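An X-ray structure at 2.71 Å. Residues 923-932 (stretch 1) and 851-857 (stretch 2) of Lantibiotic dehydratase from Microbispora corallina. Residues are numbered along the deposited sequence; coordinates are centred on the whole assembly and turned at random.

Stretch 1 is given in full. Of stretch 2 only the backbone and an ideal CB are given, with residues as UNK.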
# COMPACT_ATOMS: atom_id res chain seq x y z
N THR A 923 -11.00 5.80 -38.25
CA THR A 923 -10.96 5.47 -36.85
C THR A 923 -12.16 6.04 -36.10
O THR A 923 -12.83 5.32 -35.37
CB THR A 923 -9.65 5.92 -36.18
OG1 THR A 923 -8.53 5.35 -36.88
CG2 THR A 923 -9.61 5.49 -34.70
N GLU A 924 -12.44 7.33 -36.28
CA GLU A 924 -13.58 7.93 -35.58
C GLU A 924 -14.86 7.20 -35.93
O GLU A 924 -15.72 6.96 -35.10
CB GLU A 924 -13.72 9.41 -35.90
CG GLU A 924 -12.54 10.26 -35.40
CD GLU A 924 -12.43 10.30 -33.89
OE1 GLU A 924 -13.48 10.20 -33.23
OE2 GLU A 924 -11.30 10.43 -33.35
N THR A 925 -14.96 6.83 -37.19
CA THR A 925 -16.17 6.16 -37.63
C THR A 925 -16.32 4.78 -37.03
O THR A 925 -17.40 4.43 -36.51
CB THR A 925 -16.24 6.14 -39.15
OG1 THR A 925 -16.53 7.47 -39.59
CG2 THR A 925 -17.36 5.24 -39.63
N ALA A 926 -15.24 4.01 -37.06
CA ALA A 926 -15.27 2.72 -36.39
C ALA A 926 -15.73 2.86 -34.93
O ALA A 926 -16.66 2.18 -34.49
CB ALA A 926 -13.91 2.06 -36.48
N PHE A 927 -15.11 3.80 -34.20
CA PHE A 927 -15.47 4.06 -32.81
C PHE A 927 -16.94 4.45 -32.67
O PHE A 927 -17.63 3.94 -31.79
CB PHE A 927 -14.60 5.17 -32.22
CG PHE A 927 -13.18 4.77 -31.99
CD1 PHE A 927 -12.74 3.49 -32.28
CD2 PHE A 927 -12.29 5.67 -31.45
CE1 PHE A 927 -11.42 3.12 -32.06
CE2 PHE A 927 -10.98 5.30 -31.22
CZ PHE A 927 -10.55 4.02 -31.53
N GLN A 928 -17.45 5.31 -33.55
CA GLN A 928 -18.86 5.68 -33.45
C GLN A 928 -19.79 4.48 -33.65
O GLN A 928 -20.62 4.19 -32.80
CB GLN A 928 -19.26 6.77 -34.45
CG GLN A 928 -20.67 7.28 -34.20
CD GLN A 928 -21.11 8.28 -35.22
OE1 GLN A 928 -20.50 9.34 -35.38
NE2 GLN A 928 -22.17 7.96 -35.94
N HIS A 929 -19.60 3.74 -34.74
CA HIS A 929 -20.47 2.62 -35.07
C HIS A 929 -20.32 1.45 -34.11
O HIS A 929 -21.30 0.76 -33.83
CB HIS A 929 -20.29 2.19 -36.54
CG HIS A 929 -20.78 3.21 -37.52
ND1 HIS A 929 -22.11 3.35 -37.85
CD2 HIS A 929 -20.13 4.19 -38.19
CE1 HIS A 929 -22.25 4.33 -38.71
NE2 HIS A 929 -21.06 4.86 -38.94
N ASP A 930 -19.11 1.24 -33.58
CA ASP A 930 -18.94 0.19 -32.59
C ASP A 930 -19.63 0.55 -31.28
O ASP A 930 -20.12 -0.33 -30.57
CB ASP A 930 -17.49 -0.09 -32.30
CG ASP A 930 -17.31 -1.35 -31.50
OD1 ASP A 930 -17.38 -2.46 -32.09
OD2 ASP A 930 -17.11 -1.24 -30.27
N SER A 931 -19.65 1.85 -30.98
CA SER A 931 -20.34 2.34 -29.81
C SER A 931 -21.83 2.10 -29.95
O SER A 931 -22.50 1.69 -28.99
CB SER A 931 -20.05 3.82 -29.56
OG SER A 931 -18.81 3.98 -28.90
N ALA A 932 -22.35 2.38 -31.13
CA ALA A 932 -23.79 2.23 -31.35
C ALA A 932 -24.20 0.75 -31.26
O ALA A 932 -25.18 0.41 -30.61
CB ALA A 932 -24.20 2.84 -32.68
N UNK A 851 -23.48 17.46 -33.84
CA UNK A 851 -22.25 16.73 -33.57
C UNK A 851 -22.10 15.71 -34.67
O UNK A 851 -23.08 15.09 -35.06
CB UNK A 851 -22.26 16.07 -32.19
N UNK A 852 -20.90 15.57 -35.21
CA UNK A 852 -20.70 14.75 -36.42
C UNK A 852 -20.15 13.38 -36.07
O UNK A 852 -20.24 12.42 -36.85
CB UNK A 852 -19.75 15.45 -37.40
N UNK A 853 -19.56 13.29 -34.89
CA UNK A 853 -19.02 12.04 -34.40
C UNK A 853 -19.27 11.94 -32.90
O UNK A 853 -19.21 12.93 -32.18
CB UNK A 853 -17.53 11.93 -34.72
N UNK A 854 -19.55 10.73 -32.42
CA UNK A 854 -19.67 10.50 -30.99
C UNK A 854 -19.17 9.10 -30.71
O UNK A 854 -19.18 8.27 -31.61
CB UNK A 854 -21.11 10.69 -30.50
N UNK A 855 -18.69 8.86 -29.50
CA UNK A 855 -18.38 7.49 -29.09
C UNK A 855 -18.31 7.38 -27.57
O UNK A 855 -18.34 8.39 -26.88
CB UNK A 855 -17.06 7.03 -29.71
N UNK A 856 -18.23 6.17 -27.04
CA UNK A 856 -18.03 6.05 -25.62
C UNK A 856 -17.03 4.96 -25.33
O UNK A 856 -16.95 3.98 -26.07
CB UNK A 856 -19.35 5.77 -24.90
N UNK A 857 -16.30 5.12 -24.23
CA UNK A 857 -15.44 4.08 -23.72
C UNK A 857 -15.66 3.93 -22.20
O UNK A 857 -16.08 4.87 -21.51
CB UNK A 857 -13.98 4.39 -24.04

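Stretch 1 is helical throughout, and positions 853 to 857 form a strand that passes it at 63°, the two axes coming within 6.7 Å of each other. The backbones are nearest where the CA of Gln928 lies 4.7 Å from the CA of position 855, so the middle of the strand meets the helix most directly.

Position 851 precedes the strand, and its ideal CB has nothing of the helix within 5.5 Å. The helix sets no demand there, and many residues would do; the deposited one is Ala851. Position 852, with phi/psi of -100/-20, also has an ideal CB beyond that range, and its bond points sideways. A polar residue of moderate size is one of several reasonable choices. It is Asp852, whose carboxylate is hydrogen-bonded elsewhere in the structure.

At position 853, on an extended backbone, CA-to-CB points sideways, with the ideal CB 4.0 Å from Gln928 OE1 and 4.6 Å from Glu924 OE1. Such acceptors favour a donor, so lysine, arginine or a polar amide would fit, and a long chain could follow the helix surface. The residue is Arg853. Its chain packs along Glu924, with CD 4.1 Å from Glu924 CB, and its NH1 donates a hydrogen bond to Gln928 OE1 (3.0 Å, 160°). The oxygen lies near the guanidinium plane, where the N-H bonds point. Thr925 OG1 sits over one face of the group instead, poorly angled for bonding.

Position 854 also points sideways, its ideal CB 5.0 Å from Gln928 CG. Its backbone is engaged already: N gives a weak hydrogen bond to Gln928 OE1 (3.4 Å), while O lies 3.2 Å from Gln928 CA in a CA-H...O contact. Only a long or wide apolar side chain could reach Ser931 and Ala932; an aromatic does this best and methionine only in part, while a smaller one such as leucine would lie near Gln928 alone. The deposited Trp854 spans this distance. Ser931 CB makes an off-centre CH-pi contact with its six-membered ring, 4.1 Å from the centroid, and CZ2 comes within 4.4 Å of Ala932 CB.

Position 855 points toward the helix, its ideal CB 3.6 Å from Ser931 OG and 3.8 Å from Phe927 O. Little room remains directly ahead, but a side chain turned along the helix can pack beside the ring of Phe927, which suits an aromatic or a branched aliphatic. Phe855, with chi1 p, does this: the edge of Phe927 meets its face, with planes at 63°, while the two CB atoms pack 3.9 Å apart.

At position 856 the backbone N donates a strong hydrogen bond to Ser931 OG (2.9 Å, 167°), and that hydroxyl in turn donates to Phe927 O (3.1 Å), linking strand to helix. The ideal CB is 4.4 Å from Ser931 OG, and the helix itself decides little here, so many types would do, an aromatic among them. Phe856 brings CD2 to 3.6 Å from Ser931 OG.

Position 857 has nothing of the helix within 5.5 Å of its ideal CB. Its extended backbone suits a beta-branched residue, and Ile857 is one.

Stretch 2, residues 851-857: ADRWFFI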
# COMPACT_ATOMS: atom_id res chain seq x y z
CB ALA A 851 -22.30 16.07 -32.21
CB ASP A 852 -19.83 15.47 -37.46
CG ASP A 852 -18.32 15.34 -37.19
OD1 ASP A 852 -17.56 15.27 -38.16
OD2 ASP A 852 -17.88 15.33 -36.02
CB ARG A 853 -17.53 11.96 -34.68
CG ARG A 853 -17.20 11.71 -36.12
CD ARG A 853 -17.62 10.31 -36.52
NE ARG A 853 -17.51 10.12 -37.97
CZ ARG A 853 -18.39 9.45 -38.72
NH1 ARG A 853 -19.45 8.89 -38.16
NH2 ARG A 853 -18.20 9.34 -40.02
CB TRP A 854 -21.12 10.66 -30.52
CG TRP A 854 -21.91 9.42 -30.78
CD1 TRP A 854 -22.57 9.10 -31.92
CD2 TRP A 854 -22.12 8.32 -29.88
NE1 TRP A 854 -23.18 7.89 -31.79
CE2 TRP A 854 -22.92 7.39 -30.55
CE3 TRP A 854 -21.70 8.04 -28.57
CZ2 TRP A 854 -23.33 6.20 -29.97
CZ3 TRP A 854 -22.10 6.86 -27.99
CH2 TRP A 854 -22.90 5.95 -28.69
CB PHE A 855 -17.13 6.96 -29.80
CG PHE A 855 -15.81 7.54 -29.33
CD1 PHE A 855 -15.20 8.59 -30.02
CD2 PHE A 855 -15.16 7.03 -28.21
CE1 PHE A 855 -13.96 9.10 -29.61
CE2 PHE A 855 -13.90 7.56 -27.79
CZ PHE A 855 -13.31 8.59 -28.48
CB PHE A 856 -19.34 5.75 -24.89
CG PHE A 856 -19.67 4.29 -24.82
CD1 PHE A 856 -19.13 3.48 -23.82
CD2 PHE A 856 -20.51 3.71 -25.75
CE1 PHE A 856 -19.40 2.15 -23.78
CE2 PHE A 856 -20.79 2.38 -25.70
CZ PHE A 856 -20.24 1.59 -24.72
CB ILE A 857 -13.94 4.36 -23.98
CG1 ILE A 857 -13.43 5.53 -23.15
CG2 ILE A 857 -13.66 4.62 -25.46
CD1 ILE A 857 -11.94 5.72 -23.23
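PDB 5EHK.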